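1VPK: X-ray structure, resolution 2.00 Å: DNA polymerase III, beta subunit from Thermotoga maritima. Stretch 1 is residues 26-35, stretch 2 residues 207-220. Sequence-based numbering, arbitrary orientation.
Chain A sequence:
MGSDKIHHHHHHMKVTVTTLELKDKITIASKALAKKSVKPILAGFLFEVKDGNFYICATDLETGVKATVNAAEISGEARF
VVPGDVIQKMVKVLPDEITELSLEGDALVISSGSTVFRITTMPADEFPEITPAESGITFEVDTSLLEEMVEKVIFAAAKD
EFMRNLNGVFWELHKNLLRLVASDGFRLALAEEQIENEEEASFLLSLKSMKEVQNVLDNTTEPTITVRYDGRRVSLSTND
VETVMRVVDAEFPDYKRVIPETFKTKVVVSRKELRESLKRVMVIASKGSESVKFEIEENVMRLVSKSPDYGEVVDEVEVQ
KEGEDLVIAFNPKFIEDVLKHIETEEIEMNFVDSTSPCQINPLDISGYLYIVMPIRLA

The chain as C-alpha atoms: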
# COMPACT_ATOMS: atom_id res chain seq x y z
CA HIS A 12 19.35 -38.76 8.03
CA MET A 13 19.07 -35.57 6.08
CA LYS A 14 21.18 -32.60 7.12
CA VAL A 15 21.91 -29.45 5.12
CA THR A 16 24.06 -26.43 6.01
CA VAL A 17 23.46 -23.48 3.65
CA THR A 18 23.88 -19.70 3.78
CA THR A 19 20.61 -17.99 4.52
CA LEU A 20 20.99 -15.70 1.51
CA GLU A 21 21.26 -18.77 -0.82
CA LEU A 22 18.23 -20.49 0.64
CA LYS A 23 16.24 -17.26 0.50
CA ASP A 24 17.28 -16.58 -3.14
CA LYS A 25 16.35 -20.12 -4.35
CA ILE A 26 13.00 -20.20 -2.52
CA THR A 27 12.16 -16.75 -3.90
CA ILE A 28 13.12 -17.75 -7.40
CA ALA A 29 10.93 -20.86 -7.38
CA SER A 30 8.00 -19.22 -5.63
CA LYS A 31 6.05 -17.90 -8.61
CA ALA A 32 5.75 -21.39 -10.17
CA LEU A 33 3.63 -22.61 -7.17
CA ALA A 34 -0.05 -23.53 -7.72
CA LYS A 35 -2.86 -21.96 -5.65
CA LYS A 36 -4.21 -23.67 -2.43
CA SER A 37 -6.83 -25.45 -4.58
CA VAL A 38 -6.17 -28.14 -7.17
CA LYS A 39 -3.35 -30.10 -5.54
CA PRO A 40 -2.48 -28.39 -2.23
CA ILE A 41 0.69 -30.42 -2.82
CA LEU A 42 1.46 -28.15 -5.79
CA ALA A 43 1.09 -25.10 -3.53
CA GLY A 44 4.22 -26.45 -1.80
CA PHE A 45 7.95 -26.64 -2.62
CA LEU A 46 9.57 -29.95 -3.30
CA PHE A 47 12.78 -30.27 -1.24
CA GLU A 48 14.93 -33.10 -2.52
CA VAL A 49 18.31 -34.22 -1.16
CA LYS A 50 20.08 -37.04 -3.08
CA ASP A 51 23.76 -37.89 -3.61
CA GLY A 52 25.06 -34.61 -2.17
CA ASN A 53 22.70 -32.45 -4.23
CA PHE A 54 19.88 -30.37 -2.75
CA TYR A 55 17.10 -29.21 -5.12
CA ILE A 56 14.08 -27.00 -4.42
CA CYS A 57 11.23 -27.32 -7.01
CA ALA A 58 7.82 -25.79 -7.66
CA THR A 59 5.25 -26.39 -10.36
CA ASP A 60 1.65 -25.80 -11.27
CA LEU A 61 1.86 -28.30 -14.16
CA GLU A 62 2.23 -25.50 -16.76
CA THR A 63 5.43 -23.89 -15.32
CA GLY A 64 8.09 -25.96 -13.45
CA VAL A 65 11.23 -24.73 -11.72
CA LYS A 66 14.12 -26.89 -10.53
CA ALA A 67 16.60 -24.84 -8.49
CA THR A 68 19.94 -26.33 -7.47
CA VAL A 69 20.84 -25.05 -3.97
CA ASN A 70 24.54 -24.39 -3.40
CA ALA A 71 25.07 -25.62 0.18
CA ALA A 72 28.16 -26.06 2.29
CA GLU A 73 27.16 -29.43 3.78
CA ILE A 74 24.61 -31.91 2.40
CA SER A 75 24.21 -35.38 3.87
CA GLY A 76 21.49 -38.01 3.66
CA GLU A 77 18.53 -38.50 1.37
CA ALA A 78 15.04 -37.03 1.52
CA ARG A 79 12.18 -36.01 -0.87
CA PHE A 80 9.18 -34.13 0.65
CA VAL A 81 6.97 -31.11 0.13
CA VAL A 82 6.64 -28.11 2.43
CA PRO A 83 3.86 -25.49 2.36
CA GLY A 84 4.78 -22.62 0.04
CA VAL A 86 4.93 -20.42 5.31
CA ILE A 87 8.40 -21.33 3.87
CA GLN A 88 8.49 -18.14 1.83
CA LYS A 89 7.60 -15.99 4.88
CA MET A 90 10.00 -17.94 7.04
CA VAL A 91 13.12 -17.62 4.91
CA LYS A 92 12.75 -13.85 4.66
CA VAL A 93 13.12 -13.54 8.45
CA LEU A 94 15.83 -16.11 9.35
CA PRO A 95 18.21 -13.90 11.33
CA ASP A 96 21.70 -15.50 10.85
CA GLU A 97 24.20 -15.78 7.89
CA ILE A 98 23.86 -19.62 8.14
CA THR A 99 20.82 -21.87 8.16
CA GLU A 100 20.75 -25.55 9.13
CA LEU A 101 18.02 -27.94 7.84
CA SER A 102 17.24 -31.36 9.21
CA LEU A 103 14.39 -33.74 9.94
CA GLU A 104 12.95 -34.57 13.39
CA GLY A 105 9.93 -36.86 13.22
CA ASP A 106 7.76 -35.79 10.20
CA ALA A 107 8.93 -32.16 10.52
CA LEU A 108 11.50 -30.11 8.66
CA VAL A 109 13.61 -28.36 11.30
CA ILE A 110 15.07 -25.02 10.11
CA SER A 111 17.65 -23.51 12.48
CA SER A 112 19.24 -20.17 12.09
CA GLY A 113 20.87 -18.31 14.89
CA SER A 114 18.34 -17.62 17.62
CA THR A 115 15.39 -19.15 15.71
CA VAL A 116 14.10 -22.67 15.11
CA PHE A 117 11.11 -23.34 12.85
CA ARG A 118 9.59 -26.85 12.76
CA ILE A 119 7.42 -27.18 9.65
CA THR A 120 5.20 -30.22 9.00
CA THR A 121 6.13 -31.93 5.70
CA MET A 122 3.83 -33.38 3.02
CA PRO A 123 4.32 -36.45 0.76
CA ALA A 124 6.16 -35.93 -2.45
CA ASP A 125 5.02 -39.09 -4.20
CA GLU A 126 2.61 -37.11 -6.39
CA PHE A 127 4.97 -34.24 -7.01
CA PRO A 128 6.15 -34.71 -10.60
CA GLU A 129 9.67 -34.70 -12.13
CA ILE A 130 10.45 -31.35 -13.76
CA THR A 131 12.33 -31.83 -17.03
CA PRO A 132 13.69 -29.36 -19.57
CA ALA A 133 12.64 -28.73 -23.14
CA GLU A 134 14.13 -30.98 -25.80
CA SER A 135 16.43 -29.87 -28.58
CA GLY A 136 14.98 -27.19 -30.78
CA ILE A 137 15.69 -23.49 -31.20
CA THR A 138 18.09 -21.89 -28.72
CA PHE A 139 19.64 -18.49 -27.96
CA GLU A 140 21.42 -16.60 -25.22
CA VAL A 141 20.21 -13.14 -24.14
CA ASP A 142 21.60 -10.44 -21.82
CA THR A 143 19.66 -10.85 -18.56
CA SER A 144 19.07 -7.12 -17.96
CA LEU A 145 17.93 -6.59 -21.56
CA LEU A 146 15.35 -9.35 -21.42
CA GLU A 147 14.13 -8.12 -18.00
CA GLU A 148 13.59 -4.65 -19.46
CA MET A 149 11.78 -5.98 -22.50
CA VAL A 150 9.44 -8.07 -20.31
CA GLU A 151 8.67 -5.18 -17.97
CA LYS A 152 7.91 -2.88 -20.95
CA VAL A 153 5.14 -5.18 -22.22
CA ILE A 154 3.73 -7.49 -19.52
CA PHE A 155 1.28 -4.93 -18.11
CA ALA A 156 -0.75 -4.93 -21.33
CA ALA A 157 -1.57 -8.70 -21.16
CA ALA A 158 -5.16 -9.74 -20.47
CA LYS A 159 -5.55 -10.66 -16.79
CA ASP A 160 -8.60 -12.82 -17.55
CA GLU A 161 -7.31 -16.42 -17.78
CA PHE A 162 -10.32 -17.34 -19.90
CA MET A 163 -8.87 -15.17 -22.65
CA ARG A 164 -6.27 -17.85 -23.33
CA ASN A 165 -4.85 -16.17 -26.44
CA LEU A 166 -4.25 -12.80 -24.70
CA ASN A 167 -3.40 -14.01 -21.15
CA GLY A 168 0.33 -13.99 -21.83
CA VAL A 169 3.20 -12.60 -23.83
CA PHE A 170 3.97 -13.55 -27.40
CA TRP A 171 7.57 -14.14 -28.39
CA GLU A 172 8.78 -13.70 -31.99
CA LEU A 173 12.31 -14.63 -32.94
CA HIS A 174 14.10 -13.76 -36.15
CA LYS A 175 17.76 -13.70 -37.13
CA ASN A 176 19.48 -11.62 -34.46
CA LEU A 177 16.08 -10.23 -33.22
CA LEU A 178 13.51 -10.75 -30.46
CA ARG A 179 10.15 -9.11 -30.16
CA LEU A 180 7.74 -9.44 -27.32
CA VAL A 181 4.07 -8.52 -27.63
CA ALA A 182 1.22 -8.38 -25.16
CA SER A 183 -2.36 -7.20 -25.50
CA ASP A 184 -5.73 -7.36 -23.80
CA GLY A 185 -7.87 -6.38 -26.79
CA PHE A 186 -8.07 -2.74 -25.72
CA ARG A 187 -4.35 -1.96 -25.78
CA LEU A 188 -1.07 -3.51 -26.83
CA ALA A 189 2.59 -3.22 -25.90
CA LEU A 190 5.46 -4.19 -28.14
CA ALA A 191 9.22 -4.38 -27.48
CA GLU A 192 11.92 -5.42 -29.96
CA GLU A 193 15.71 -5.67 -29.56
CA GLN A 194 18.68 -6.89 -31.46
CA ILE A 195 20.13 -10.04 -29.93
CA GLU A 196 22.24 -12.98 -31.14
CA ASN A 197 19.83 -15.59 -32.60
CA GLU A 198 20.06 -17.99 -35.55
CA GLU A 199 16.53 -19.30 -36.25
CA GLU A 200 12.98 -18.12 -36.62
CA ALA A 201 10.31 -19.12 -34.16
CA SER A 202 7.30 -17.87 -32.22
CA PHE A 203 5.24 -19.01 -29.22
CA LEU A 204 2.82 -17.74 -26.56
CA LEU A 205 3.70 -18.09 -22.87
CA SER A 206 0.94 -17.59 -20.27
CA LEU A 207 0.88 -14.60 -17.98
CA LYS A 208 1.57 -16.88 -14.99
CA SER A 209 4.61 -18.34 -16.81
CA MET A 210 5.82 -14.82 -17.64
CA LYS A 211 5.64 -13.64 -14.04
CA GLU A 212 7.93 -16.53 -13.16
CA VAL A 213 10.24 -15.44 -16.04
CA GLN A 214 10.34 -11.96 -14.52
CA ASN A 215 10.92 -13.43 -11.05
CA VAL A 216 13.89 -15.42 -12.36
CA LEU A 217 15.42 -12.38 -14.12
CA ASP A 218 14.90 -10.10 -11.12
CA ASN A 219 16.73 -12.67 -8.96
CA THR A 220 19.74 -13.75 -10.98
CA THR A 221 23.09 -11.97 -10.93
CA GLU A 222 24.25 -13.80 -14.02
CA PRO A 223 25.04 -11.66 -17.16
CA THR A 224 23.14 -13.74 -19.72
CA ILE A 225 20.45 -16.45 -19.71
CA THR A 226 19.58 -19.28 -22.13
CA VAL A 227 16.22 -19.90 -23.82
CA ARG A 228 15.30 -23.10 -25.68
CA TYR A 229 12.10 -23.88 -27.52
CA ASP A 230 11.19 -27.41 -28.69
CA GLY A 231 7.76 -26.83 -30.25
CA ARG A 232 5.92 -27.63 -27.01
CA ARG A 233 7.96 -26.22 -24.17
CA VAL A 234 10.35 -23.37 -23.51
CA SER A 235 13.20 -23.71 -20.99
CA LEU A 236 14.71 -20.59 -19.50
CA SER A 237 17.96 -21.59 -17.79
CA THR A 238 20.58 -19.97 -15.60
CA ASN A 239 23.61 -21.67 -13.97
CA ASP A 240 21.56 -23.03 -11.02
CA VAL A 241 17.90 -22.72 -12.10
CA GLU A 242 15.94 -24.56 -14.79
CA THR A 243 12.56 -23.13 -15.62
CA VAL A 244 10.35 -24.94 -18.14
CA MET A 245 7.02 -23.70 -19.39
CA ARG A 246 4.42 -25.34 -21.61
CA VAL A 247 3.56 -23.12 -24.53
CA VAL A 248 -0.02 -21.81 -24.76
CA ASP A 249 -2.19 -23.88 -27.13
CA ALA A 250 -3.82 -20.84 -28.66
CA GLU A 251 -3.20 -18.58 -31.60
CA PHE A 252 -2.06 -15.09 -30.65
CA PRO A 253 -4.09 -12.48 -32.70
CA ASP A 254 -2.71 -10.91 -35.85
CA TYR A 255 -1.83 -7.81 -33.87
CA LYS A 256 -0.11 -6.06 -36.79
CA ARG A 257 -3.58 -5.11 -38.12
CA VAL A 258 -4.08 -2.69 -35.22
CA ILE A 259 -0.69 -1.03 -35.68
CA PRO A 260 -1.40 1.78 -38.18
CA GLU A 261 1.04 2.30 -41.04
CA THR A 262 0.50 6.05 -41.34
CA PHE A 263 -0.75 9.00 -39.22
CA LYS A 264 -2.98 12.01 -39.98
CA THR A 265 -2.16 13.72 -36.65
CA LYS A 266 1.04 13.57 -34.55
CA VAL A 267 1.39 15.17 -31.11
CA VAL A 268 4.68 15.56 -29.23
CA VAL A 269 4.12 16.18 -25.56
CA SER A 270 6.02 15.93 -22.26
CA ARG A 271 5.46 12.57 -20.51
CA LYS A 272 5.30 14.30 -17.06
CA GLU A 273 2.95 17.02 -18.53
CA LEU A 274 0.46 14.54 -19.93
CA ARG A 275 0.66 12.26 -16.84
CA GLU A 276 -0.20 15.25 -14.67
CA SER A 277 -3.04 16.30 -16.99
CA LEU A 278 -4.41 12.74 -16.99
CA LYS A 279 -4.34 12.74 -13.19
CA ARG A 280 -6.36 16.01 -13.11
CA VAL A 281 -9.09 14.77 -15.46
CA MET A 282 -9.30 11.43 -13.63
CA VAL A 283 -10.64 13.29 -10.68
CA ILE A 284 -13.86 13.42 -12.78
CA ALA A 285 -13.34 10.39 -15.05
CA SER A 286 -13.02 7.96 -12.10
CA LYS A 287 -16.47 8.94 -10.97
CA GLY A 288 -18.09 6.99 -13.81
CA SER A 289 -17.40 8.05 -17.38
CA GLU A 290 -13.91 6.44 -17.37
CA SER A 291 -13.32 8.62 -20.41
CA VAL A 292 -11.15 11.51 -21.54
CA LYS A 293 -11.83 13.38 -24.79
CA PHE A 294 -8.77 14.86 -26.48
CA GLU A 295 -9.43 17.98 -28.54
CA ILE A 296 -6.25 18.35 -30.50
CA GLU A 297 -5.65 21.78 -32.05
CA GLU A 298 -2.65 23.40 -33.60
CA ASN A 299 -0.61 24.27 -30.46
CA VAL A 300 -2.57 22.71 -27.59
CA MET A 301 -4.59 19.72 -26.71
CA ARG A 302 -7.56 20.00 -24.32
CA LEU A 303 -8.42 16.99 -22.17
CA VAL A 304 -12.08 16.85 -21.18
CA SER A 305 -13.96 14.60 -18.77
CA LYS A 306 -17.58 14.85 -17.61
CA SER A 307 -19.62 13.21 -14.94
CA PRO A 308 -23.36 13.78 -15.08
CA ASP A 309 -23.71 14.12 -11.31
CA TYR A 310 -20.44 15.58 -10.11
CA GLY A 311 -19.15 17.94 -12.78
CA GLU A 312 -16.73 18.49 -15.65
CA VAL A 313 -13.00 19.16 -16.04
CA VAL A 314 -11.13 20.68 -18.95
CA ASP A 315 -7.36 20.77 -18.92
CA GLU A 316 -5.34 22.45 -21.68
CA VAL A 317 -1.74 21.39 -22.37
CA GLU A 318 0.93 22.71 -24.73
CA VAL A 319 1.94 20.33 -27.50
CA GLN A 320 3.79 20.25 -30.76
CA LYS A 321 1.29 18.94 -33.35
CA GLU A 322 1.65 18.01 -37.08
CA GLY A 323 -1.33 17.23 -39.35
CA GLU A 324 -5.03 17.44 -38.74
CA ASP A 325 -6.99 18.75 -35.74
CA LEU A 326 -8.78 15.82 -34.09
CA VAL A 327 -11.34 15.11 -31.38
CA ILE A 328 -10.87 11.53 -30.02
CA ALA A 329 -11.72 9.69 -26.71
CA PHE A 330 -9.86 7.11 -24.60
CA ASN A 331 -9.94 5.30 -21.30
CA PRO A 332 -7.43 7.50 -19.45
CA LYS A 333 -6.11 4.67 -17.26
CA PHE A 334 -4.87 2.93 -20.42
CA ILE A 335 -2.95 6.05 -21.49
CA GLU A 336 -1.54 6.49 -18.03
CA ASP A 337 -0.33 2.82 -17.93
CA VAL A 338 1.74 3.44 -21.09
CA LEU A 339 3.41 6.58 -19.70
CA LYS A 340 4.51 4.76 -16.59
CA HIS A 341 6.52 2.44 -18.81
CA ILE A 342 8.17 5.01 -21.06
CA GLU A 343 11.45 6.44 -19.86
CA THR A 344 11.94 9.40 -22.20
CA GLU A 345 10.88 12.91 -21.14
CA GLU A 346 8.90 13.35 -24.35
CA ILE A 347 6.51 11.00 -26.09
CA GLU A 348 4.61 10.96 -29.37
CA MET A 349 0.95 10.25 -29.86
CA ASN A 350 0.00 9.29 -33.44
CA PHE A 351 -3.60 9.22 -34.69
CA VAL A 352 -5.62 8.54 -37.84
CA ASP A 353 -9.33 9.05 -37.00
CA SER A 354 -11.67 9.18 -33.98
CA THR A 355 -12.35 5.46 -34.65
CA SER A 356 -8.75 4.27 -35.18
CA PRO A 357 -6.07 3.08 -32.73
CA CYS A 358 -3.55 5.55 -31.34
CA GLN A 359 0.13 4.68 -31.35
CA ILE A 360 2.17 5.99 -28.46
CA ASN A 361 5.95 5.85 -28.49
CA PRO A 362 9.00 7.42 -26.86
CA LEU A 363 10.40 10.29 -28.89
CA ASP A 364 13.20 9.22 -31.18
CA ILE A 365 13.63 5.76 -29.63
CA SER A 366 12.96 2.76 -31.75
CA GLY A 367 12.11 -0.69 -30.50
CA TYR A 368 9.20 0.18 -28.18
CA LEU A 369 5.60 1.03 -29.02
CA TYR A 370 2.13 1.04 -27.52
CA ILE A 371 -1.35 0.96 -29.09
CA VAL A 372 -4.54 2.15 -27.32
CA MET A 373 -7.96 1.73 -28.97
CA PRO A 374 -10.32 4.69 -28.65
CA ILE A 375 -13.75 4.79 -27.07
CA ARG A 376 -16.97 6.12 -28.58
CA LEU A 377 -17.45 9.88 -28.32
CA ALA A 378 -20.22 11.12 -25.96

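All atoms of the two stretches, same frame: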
# COMPACT_ATOMS: atom_id res chain seq x y z
N ILE A 26 14.42 -20.16 -2.85
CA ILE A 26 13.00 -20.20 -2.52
C ILE A 26 12.25 -19.12 -3.29
O ILE A 26 11.22 -19.38 -3.88
CB ILE A 26 12.79 -20.08 -0.99
CG1 ILE A 26 13.27 -21.37 -0.29
CG2 ILE A 26 11.35 -19.69 -0.64
CD1 ILE A 26 12.43 -22.52 -0.51
N THR A 27 12.76 -17.89 -3.24
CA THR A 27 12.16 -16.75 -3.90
C THR A 27 12.04 -16.99 -5.39
O THR A 27 10.99 -16.71 -6.00
CB THR A 27 13.00 -15.46 -3.64
OG1 THR A 27 12.99 -15.21 -2.24
CG2 THR A 27 12.42 -14.26 -4.30
N ILE A 28 13.10 -17.50 -5.98
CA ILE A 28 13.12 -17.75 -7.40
C ILE A 28 12.07 -18.75 -7.86
O ILE A 28 11.44 -18.56 -8.91
CB ILE A 28 14.50 -18.22 -7.87
CG1 ILE A 28 15.41 -17.02 -7.86
CG2 ILE A 28 14.44 -18.84 -9.31
CD1 ILE A 28 16.89 -17.32 -7.98
N ALA A 29 11.93 -19.83 -7.11
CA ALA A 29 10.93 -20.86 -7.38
C ALA A 29 9.49 -20.49 -7.08
O ALA A 29 8.57 -21.12 -7.62
CB ALA A 29 11.30 -22.15 -6.62
N SER A 30 9.28 -19.47 -6.25
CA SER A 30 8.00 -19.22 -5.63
C SER A 30 6.86 -18.91 -6.58
O SER A 30 5.75 -19.24 -6.27
CB SER A 30 8.09 -18.10 -4.57
OG SER A 30 8.46 -16.91 -5.18
N LYS A 31 7.14 -18.30 -7.75
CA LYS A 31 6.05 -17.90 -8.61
C LYS A 31 5.60 -19.02 -9.59
O LYS A 31 4.72 -18.82 -10.44
CB LYS A 31 6.35 -16.58 -9.31
CG LYS A 31 6.40 -15.39 -8.34
CD LYS A 31 6.06 -14.11 -9.04
CE LYS A 31 5.81 -12.88 -8.12
NZ LYS A 31 5.22 -11.77 -9.03
N ALA A 32 6.18 -20.19 -9.45
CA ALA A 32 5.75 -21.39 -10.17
C ALA A 32 4.79 -22.23 -9.28
O ALA A 32 4.25 -23.23 -9.74
CB ALA A 32 6.92 -22.19 -10.58
N LEU A 33 4.57 -21.84 -8.04
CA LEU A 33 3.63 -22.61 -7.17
C LEU A 33 2.19 -22.51 -7.69
O LEU A 33 1.81 -21.46 -8.23
CB LEU A 33 3.68 -22.07 -5.74
CG LEU A 33 4.99 -22.19 -4.94
CD1 LEU A 33 4.96 -21.33 -3.71
CD2 LEU A 33 5.17 -23.60 -4.52
N ALA A 34 1.40 -23.58 -7.49
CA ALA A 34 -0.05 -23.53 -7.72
C ALA A 34 -0.78 -22.85 -6.56
O ALA A 34 -0.24 -22.71 -5.49
CB ALA A 34 -0.60 -24.94 -7.89
N LYS A 35 -2.02 -22.45 -6.77
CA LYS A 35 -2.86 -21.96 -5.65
C LYS A 35 -3.34 -23.11 -4.71
O LYS A 35 -3.57 -24.24 -5.16
CB LYS A 35 -4.10 -21.21 -6.18
CG LYS A 35 -3.87 -20.33 -7.41
N LEU A 207 0.51 -15.67 -18.87
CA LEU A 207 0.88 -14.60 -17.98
C LEU A 207 1.52 -15.14 -16.70
O LEU A 207 2.53 -14.60 -16.25
CB LEU A 207 -0.33 -13.73 -17.65
CG LEU A 207 -0.10 -12.50 -16.77
CD1 LEU A 207 1.01 -11.62 -17.30
CD2 LEU A 207 -1.39 -11.76 -16.69
N LYS A 208 0.97 -16.24 -16.16
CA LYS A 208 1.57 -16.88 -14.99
C LYS A 208 3.02 -17.35 -15.26
O LYS A 208 3.90 -17.14 -14.43
CB LYS A 208 0.69 -18.01 -14.44
CG LYS A 208 1.36 -18.67 -13.21
CD LYS A 208 0.52 -18.89 -12.00
CE LYS A 208 1.30 -19.71 -10.95
NZ LYS A 208 0.52 -20.83 -10.46
N SER A 209 3.28 -17.90 -16.44
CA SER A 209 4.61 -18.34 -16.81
C SER A 209 5.56 -17.14 -16.89
O SER A 209 6.67 -17.19 -16.38
CB SER A 209 4.60 -19.08 -18.14
OG SER A 209 4.07 -20.38 -18.02
N MET A 210 5.07 -16.06 -17.47
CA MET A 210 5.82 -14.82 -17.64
C MET A 210 6.20 -14.08 -16.38
O MET A 210 7.28 -13.49 -16.32
CB MET A 210 5.06 -13.90 -18.61
CG MET A 210 5.08 -14.44 -20.03
SD MET A 210 6.73 -14.64 -20.72
CE MET A 210 7.43 -12.97 -20.73
N LYS A 211 5.33 -14.15 -15.37
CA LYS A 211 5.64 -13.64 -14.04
C LYS A 211 6.75 -14.45 -13.35
O LYS A 211 7.57 -13.91 -12.57
CB LYS A 211 4.35 -13.61 -13.21
CG LYS A 211 3.38 -12.50 -13.72
CD LYS A 211 2.14 -12.38 -12.84
CE LYS A 211 0.99 -11.43 -13.40
NZ LYS A 211 -0.38 -11.94 -12.90
N GLU A 212 6.82 -15.74 -13.65
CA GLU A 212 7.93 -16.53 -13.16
C GLU A 212 9.19 -16.12 -13.94
O GLU A 212 10.25 -16.01 -13.35
CB GLU A 212 7.64 -18.04 -13.22
CG GLU A 212 8.82 -18.92 -12.84
CD GLU A 212 9.44 -18.64 -11.46
OE1 GLU A 212 8.86 -18.00 -10.55
OE2 GLU A 212 10.55 -19.15 -11.26
N VAL A 213 9.08 -15.88 -15.24
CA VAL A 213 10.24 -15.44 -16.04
C VAL A 213 10.84 -14.18 -15.40
O VAL A 213 12.05 -14.13 -15.13
CB VAL A 213 9.87 -15.23 -17.53
CG1 VAL A 213 10.96 -14.51 -18.29
CG2 VAL A 213 9.63 -16.58 -18.19
N GLN A 214 9.95 -13.23 -15.10
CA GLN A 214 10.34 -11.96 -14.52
C GLN A 214 11.00 -12.19 -13.15
O GLN A 214 11.98 -11.54 -12.78
CB GLN A 214 9.12 -11.10 -14.29
CG GLN A 214 8.67 -10.24 -15.41
CD GLN A 214 7.78 -9.12 -14.86
OE1 GLN A 214 6.73 -9.39 -14.25
NE2 GLN A 214 8.21 -7.88 -15.04
N ASN A 215 10.42 -13.11 -12.39
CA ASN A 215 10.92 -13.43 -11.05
C ASN A 215 12.35 -13.97 -11.13
O ASN A 215 13.24 -13.60 -10.35
CB ASN A 215 9.99 -14.48 -10.42
CG ASN A 215 10.32 -14.76 -9.00
OD1 ASN A 215 10.45 -13.83 -8.20
ND2 ASN A 215 10.42 -16.03 -8.65
N VAL A 216 12.56 -14.85 -12.10
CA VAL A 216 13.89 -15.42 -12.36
C VAL A 216 14.92 -14.30 -12.69
O VAL A 216 15.99 -14.18 -12.02
CB VAL A 216 13.82 -16.46 -13.53
CG1 VAL A 216 15.20 -16.86 -13.98
CG2 VAL A 216 13.09 -17.67 -13.06
N LEU A 217 14.55 -13.46 -13.63
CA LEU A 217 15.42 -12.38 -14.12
C LEU A 217 15.72 -11.37 -13.03
O LEU A 217 16.85 -10.88 -12.92
CB LEU A 217 14.78 -11.70 -15.32
CG LEU A 217 14.49 -12.55 -16.55
CD1 LEU A 217 13.68 -11.80 -17.57
CD2 LEU A 217 15.77 -13.09 -17.20
N ASP A 218 14.71 -11.03 -12.22
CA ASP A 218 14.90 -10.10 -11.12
C ASP A 218 15.76 -10.70 -10.03
O ASP A 218 16.27 -9.95 -9.23
CB ASP A 218 13.57 -9.57 -10.53
CG ASP A 218 12.76 -8.69 -11.55
OD1 ASP A 218 13.36 -8.11 -12.50
OD2 ASP A 218 11.51 -8.60 -11.39
N ASN A 219 15.96 -12.02 -10.02
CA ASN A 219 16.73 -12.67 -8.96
C ASN A 219 17.94 -13.45 -9.40
O ASN A 219 18.46 -14.26 -8.64
CB ASN A 219 15.80 -13.57 -8.12
CG ASN A 219 14.83 -12.78 -7.34
OD1 ASN A 219 15.14 -12.30 -6.28
ND2 ASN A 219 13.67 -12.60 -7.87
N THR A 220 18.44 -13.21 -10.60
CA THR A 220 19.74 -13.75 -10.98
C THR A 220 20.78 -12.63 -11.14
O THR A 220 20.48 -11.53 -11.60
CB THR A 220 19.67 -14.66 -12.24
OG1 THR A 220 20.98 -15.17 -12.53
CG2 THR A 220 19.21 -13.92 -13.42
O HOH W 1 3.94 -16.83 -11.79
O HOH W 2 7.30 -11.77 -11.29

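Contact between the end of a helix and the turn that follows it (residues 26-35) and one side of a second helix (residues 207-218), burying 570 Å² in all. The side chains of the second helix reach mainly for backbone carbonyls of the first stretch, in its helix and in the loop that follows. Asn-215 points toward the first stretch and, with chi1 t (-173°), sends its amide to the Thr-27 carbonyl: ND2 donates to Thr-27 O at 2.8 Å, almost perfectly straight at 179°. Asn-215 ND2 also donates to Glu-212 OE1 (3.2 Å), one helical turn back, a bond within its own helix that holds the amide beside the carboxylate. Thr-27 O is shared, also accepting from Ser-30 OG at 2.7 Å, a bond that the p rotamer of Ser-30 permits by folding the hydroxyl back over the turn.

Glu-212 starts sideways, but chi1 t and chi2 p bring its carboxylate up to the first stretch. Glu-212 OE2 lies 2.6 Å from Ile-28 O; two oxygens this close suggest a protonated acid group. Glu-212 OE1 accepts a weak bond from Lys-31 N (3.3 Å, 123°). Lys-208 also sets out sideways; its chain, extended at chi1 and chi3 but off the usual wells at chi2 and chi4, carries NZ to Leu-33 O at 2.7 Å.

Lys-31 points toward the second helix and its side chain runs across it, nearly extended beyond an m chi1, with CD 3.8 Å from Lys-211 O. Water 2 links Lys-31 NZ (3.1 Å) to Lys-211 O (2.5 Å), while water 1 bridges Lys-31 O (2.5 Å) and Lys-208 O (2.7 Å). Ile-28 (m, t) supplies the apolar part: CG2 meets Val-216 CG2 at 4.2 Å, and CG1 packs on Asn-219 CB at 3.5 Å. Asn-219, chi1 m, turns its amide back, ND2 donating to Asn-215 O at 2.7 Å.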